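Local structure of MIX1 (3HA4) at the interface of chains A and B. The protein acts as a scaffold that mediates protein-protein interactions, is anchored in the mitochondrial membrane, and pairs with a second copy of itself. Coordinates in Å, arbitrary orientation; residue numbers count along the deposited sequence, not the author numbering. Chains: chain A/B, MIX1.

Contact 1: the interface of chains A and B. Residues chain A 38, 69-70, 73, 128; chain B 38, 69-70, 73, 128.
A:Leu70 and B:Leu70 lie at the centre of this two-fold homodimer interface and slide past each other in opposite directions. Each stands at the start of helix 70-81. A:Leu70 CD1 and B:Leu70 CD1 meet at 3.9 Å. Each leucine then turns its other methyl toward an isoleucine of the partner. A:Leu70 CD2 reaches B:Ile128 CD1 at 3.5 Å, and B:Leu70 CD2 reaches A:Ile128 CD1 at 3.4 Å. Both pairs come together tip to tip. In both leucines CG points away from the backbone N (chi1 -168° in chain A), which sends the branch across the interface.

The isoleucines come from helix 123-137 and also serve the histidines. B:Ile128 crosses A:His38 at about a right angle and sets CD1 over the middle of the imidazole face, 3.8 Å from the ring centroid, a CH-pi contact. Its CG2 methyl adds a contact to ND1 of the same ring. The twin is not exact. A:Ile128 CD1 sits over the B:His38 ring but is shifted toward the rim, on the ND1 side. The two isoleucines differ in their first torsion, -146° in chain A and 69° in chain B, so the same histidine face is met by differently turned chains.

The tryptophans show a similar difference. B:Trp69 brings the far end of its indole to A:Leu70, and more of its surface is buried than that of A:Trp69. The contacts described here are mostly aliphatic and aromatic. B:Trp69 CH2 lies 3.3 Å from A:Leu70 CD2.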
# COMPACT_ATOMS: atom_id res chain seq x y z
N HIS A 38 2.97 -2.28 -8.76
CA HIS A 38 2.37 -1.71 -7.60
C HIS A 38 1.31 -0.71 -7.99
O HIS A 38 0.27 -0.67 -7.45
CB HIS A 38 3.42 -1.08 -6.72
CG HIS A 38 2.86 -0.29 -5.60
ND1 HIS A 38 2.48 1.02 -5.73
CD2 HIS A 38 2.61 -0.61 -4.32
CE1 HIS A 38 2.03 1.47 -4.59
NE2 HIS A 38 2.09 0.50 -3.71
N TRP A 69 6.31 -6.94 0.66
CA TRP A 69 5.15 -6.92 1.57
C TRP A 69 4.13 -5.88 1.12
O TRP A 69 2.94 -5.99 1.43
CB TRP A 69 5.58 -6.65 3.03
CG TRP A 69 6.35 -5.38 3.15
CD1 TRP A 69 7.68 -5.22 2.96
CD2 TRP A 69 5.81 -4.08 3.40
NE1 TRP A 69 8.02 -3.90 3.09
CE2 TRP A 69 6.89 -3.18 3.37
CE3 TRP A 69 4.54 -3.59 3.67
CZ2 TRP A 69 6.73 -1.82 3.61
CZ3 TRP A 69 4.38 -2.24 3.90
CH2 TRP A 69 5.47 -1.37 3.87
N LEU A 70 4.60 -4.87 0.39
CA LEU A 70 3.76 -3.74 0.02
C LEU A 70 2.59 -4.16 -0.87
O LEU A 70 1.43 -3.83 -0.61
CB LEU A 70 4.59 -2.66 -0.68
CG LEU A 70 3.90 -1.30 -0.88
CD1 LEU A 70 3.06 -0.92 0.33
CD2 LEU A 70 4.93 -0.22 -1.17
N LEU A 73 0.17 -6.31 1.01
CA LEU A 73 -0.62 -5.43 1.85
C LEU A 73 -1.78 -4.82 1.05
O LEU A 73 -2.94 -4.83 1.49
CB LEU A 73 0.27 -4.32 2.43
CG LEU A 73 -0.35 -3.31 3.39
CD1 LEU A 73 -0.69 -4.00 4.69
CD2 LEU A 73 0.60 -2.15 3.62
N ILE A 128 2.61 -3.60 10.78
CA ILE A 128 1.61 -3.42 9.76
C ILE A 128 1.32 -4.70 9.01
O ILE A 128 0.23 -4.91 8.57
CB ILE A 128 2.02 -2.27 8.83
CG1 ILE A 128 0.81 -1.53 8.35
CG2 ILE A 128 2.80 -2.73 7.69
CD1 ILE A 128 1.12 -0.53 7.37
N HIS B 38 -2.42 4.03 9.74
CA HIS B 38 -2.52 3.63 8.34
C HIS B 38 -3.88 2.99 8.08
O HIS B 38 -4.51 3.26 7.06
CB HIS B 38 -1.40 2.66 7.98
CG HIS B 38 -1.55 2.04 6.63
ND1 HIS B 38 -2.11 0.79 6.44
CD2 HIS B 38 -1.21 2.49 5.40
CE1 HIS B 38 -2.11 0.51 5.15
NE2 HIS B 38 -1.58 1.52 4.49
N TRP B 69 6.15 7.49 3.87
CA TRP B 69 5.60 7.71 2.54
C TRP B 69 4.31 6.93 2.39
O TRP B 69 3.44 7.30 1.61
CB TRP B 69 6.59 7.29 1.45
CG TRP B 69 7.22 5.95 1.71
CD1 TRP B 69 8.41 5.72 2.34
CD2 TRP B 69 6.70 4.67 1.35
NE1 TRP B 69 8.67 4.37 2.39
CE2 TRP B 69 7.63 3.70 1.79
CE3 TRP B 69 5.54 4.24 0.70
CZ2 TRP B 69 7.43 2.33 1.60
CZ3 TRP B 69 5.34 2.88 0.52
CH2 TRP B 69 6.29 1.94 0.97
N LEU B 70 4.20 5.85 3.14
CA LEU B 70 3.08 4.93 3.00
C LEU B 70 1.76 5.66 3.14
O LEU B 70 0.87 5.55 2.29
CB LEU B 70 3.16 3.83 4.06
CG LEU B 70 2.05 2.80 3.86
CD1 LEU B 70 2.21 2.16 2.49
CD2 LEU B 70 2.06 1.76 4.97
N LEU B 73 1.00 8.26 0.40
CA LEU B 73 0.50 7.59 -0.81
C LEU B 73 -0.99 7.24 -0.72
O LEU B 73 -1.73 7.45 -1.68
CB LEU B 73 1.32 6.33 -1.17
CG LEU B 73 2.44 6.52 -2.20
CD1 LEU B 73 3.38 7.64 -1.79
CD2 LEU B 73 3.22 5.22 -2.45
N ILE B 128 7.69 4.69 -6.76
CA ILE B 128 6.26 4.78 -6.50
C ILE B 128 5.95 6.09 -5.78
O ILE B 128 4.87 6.64 -5.95
CB ILE B 128 5.64 3.54 -5.79
CG1 ILE B 128 6.12 3.41 -4.34
CG2 ILE B 128 5.91 2.27 -6.58
CD1 ILE B 128 5.56 2.21 -3.67

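Contact 2: the interface of chains A and B. Residues chain A 42-43, 48; chain B 77, 81.
B:Tyr81, at the end of helix 70-81, meets A:Leu43 and A:Lys48 of chain A. It buries 49 Å² against the partner. Its CG lies opposite the carbonyl carbon, beside the backbone N (chi1 -63°), and this carries the phenol away from its own helix.

Two parts of the phenol are used. One is the ring edge at CE1, which takes the aliphatic part of the lysine. B:Tyr81 CE1 lies 3.8 Å from A:Lys48 CD, and the next methylene, CE, makes a second contact with the same ring carbon. The lysine chain passes the tyrosine at a slant. Its last torsion is eclipsed, so the position of the amine NZ should be read with caution. The contact seen here is made by the methylenes CD and CE.

The phenol oxygen is the second point of touch. The side chains of A:Leu43 and B:Tyr81 cross at about a right angle, with A:Leu43 CD1 3.7 Å from B:Tyr81 OH. A:Leu43 follows directly on helix 34-42, and A:Lys48 is also in a loop. The tyrosine thus leans on the stretch of chain that leaves this helix.

One turn earlier on the partner helix, B:Gln77 faces A:Val42, the last residue of helix 34-42. The glutamine chain is bent at chi2 (-55°), which brings its amide group round to the valine. The two side chains run at a slant to each other. A:Val42 CG1 is the methyl that points across.

The spacings are ordinary van der Waals contacts, and the patch probably adds to the fit of the two subunits. A:Val42 CG1 stands 4.0 Å from the amide oxygen OE1 of B:Gln77 and 4.1 Å from the amide carbon CD of B:Gln77.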
# COMPACT_ATOMS: atom_id res chain seq x y z
N VAL A 42 -2.78 -0.91 -7.25
CA VAL A 42 -3.38 0.14 -6.49
C VAL A 42 -4.61 0.75 -7.13
O VAL A 42 -5.39 1.36 -6.46
CB VAL A 42 -2.39 1.21 -6.16
CG1 VAL A 42 -3.06 2.37 -5.66
CG2 VAL A 42 -1.44 0.75 -5.18
N LEU A 43 -4.76 0.56 -8.41
CA LEU A 43 -5.87 1.02 -9.17
C LEU A 43 -7.08 0.18 -8.87
O LEU A 43 -8.17 0.59 -9.06
CB LEU A 43 -5.54 0.83 -10.63
CG LEU A 43 -5.48 1.84 -11.75
CD1 LEU A 43 -5.30 3.23 -11.37
CD2 LEU A 43 -4.43 1.39 -12.63
N LYS A 48 -10.64 1.01 -10.93
CA LYS A 48 -10.16 1.67 -12.11
C LYS A 48 -9.07 0.86 -12.79
O LYS A 48 -8.45 1.31 -13.74
CB LYS A 48 -9.60 3.02 -11.74
CG LYS A 48 -10.59 4.13 -11.81
CD LYS A 48 -9.95 5.38 -12.31
CE LYS A 48 -10.96 6.48 -12.41
NZ LYS A 48 -12.29 6.03 -11.98
N GLN B 77 -4.38 8.97 -2.94
CA GLN B 77 -5.50 8.27 -3.58
C GLN B 77 -6.84 8.86 -3.14
O GLN B 77 -7.75 9.01 -3.95
CB GLN B 77 -5.44 6.77 -3.28
CG GLN B 77 -4.11 6.12 -3.65
CD GLN B 77 -3.73 6.36 -5.09
OE1 GLN B 77 -4.51 6.09 -6.01
NE2 GLN B 77 -2.52 6.87 -5.31
N TYR B 81 -9.19 10.63 -5.99
CA TYR B 81 -10.45 10.10 -6.44
C TYR B 81 -11.66 10.56 -5.67
O TYR B 81 -12.74 10.03 -5.86
CB TYR B 81 -10.40 8.61 -6.38
CG TYR B 81 -9.39 7.98 -7.27
CD1 TYR B 81 -9.50 8.07 -8.63
CD2 TYR B 81 -8.34 7.27 -6.75
CE1 TYR B 81 -8.59 7.48 -9.43
CE2 TYR B 81 -7.44 6.69 -7.54
CZ TYR B 81 -7.56 6.79 -8.88
OH TYR B 81 -6.65 6.21 -9.68

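The centres of contact 1 and contact 2 lie about 13 Å apart, measured between their C-alpha atoms. Both draw on the same two helices. Helix 34-42 of chain A supplies residues to each, and so does helix 70-81 of chain B. Contact 1 uses the start of the latter helix and adds helix 123-137, while contact 2 uses its far end and the loop after helix 34-42. The two-fold axis repeats contact 2 with the chains exchanged. The two sites extend the same helical contact surface, which agrees with the protein forming a homodimer.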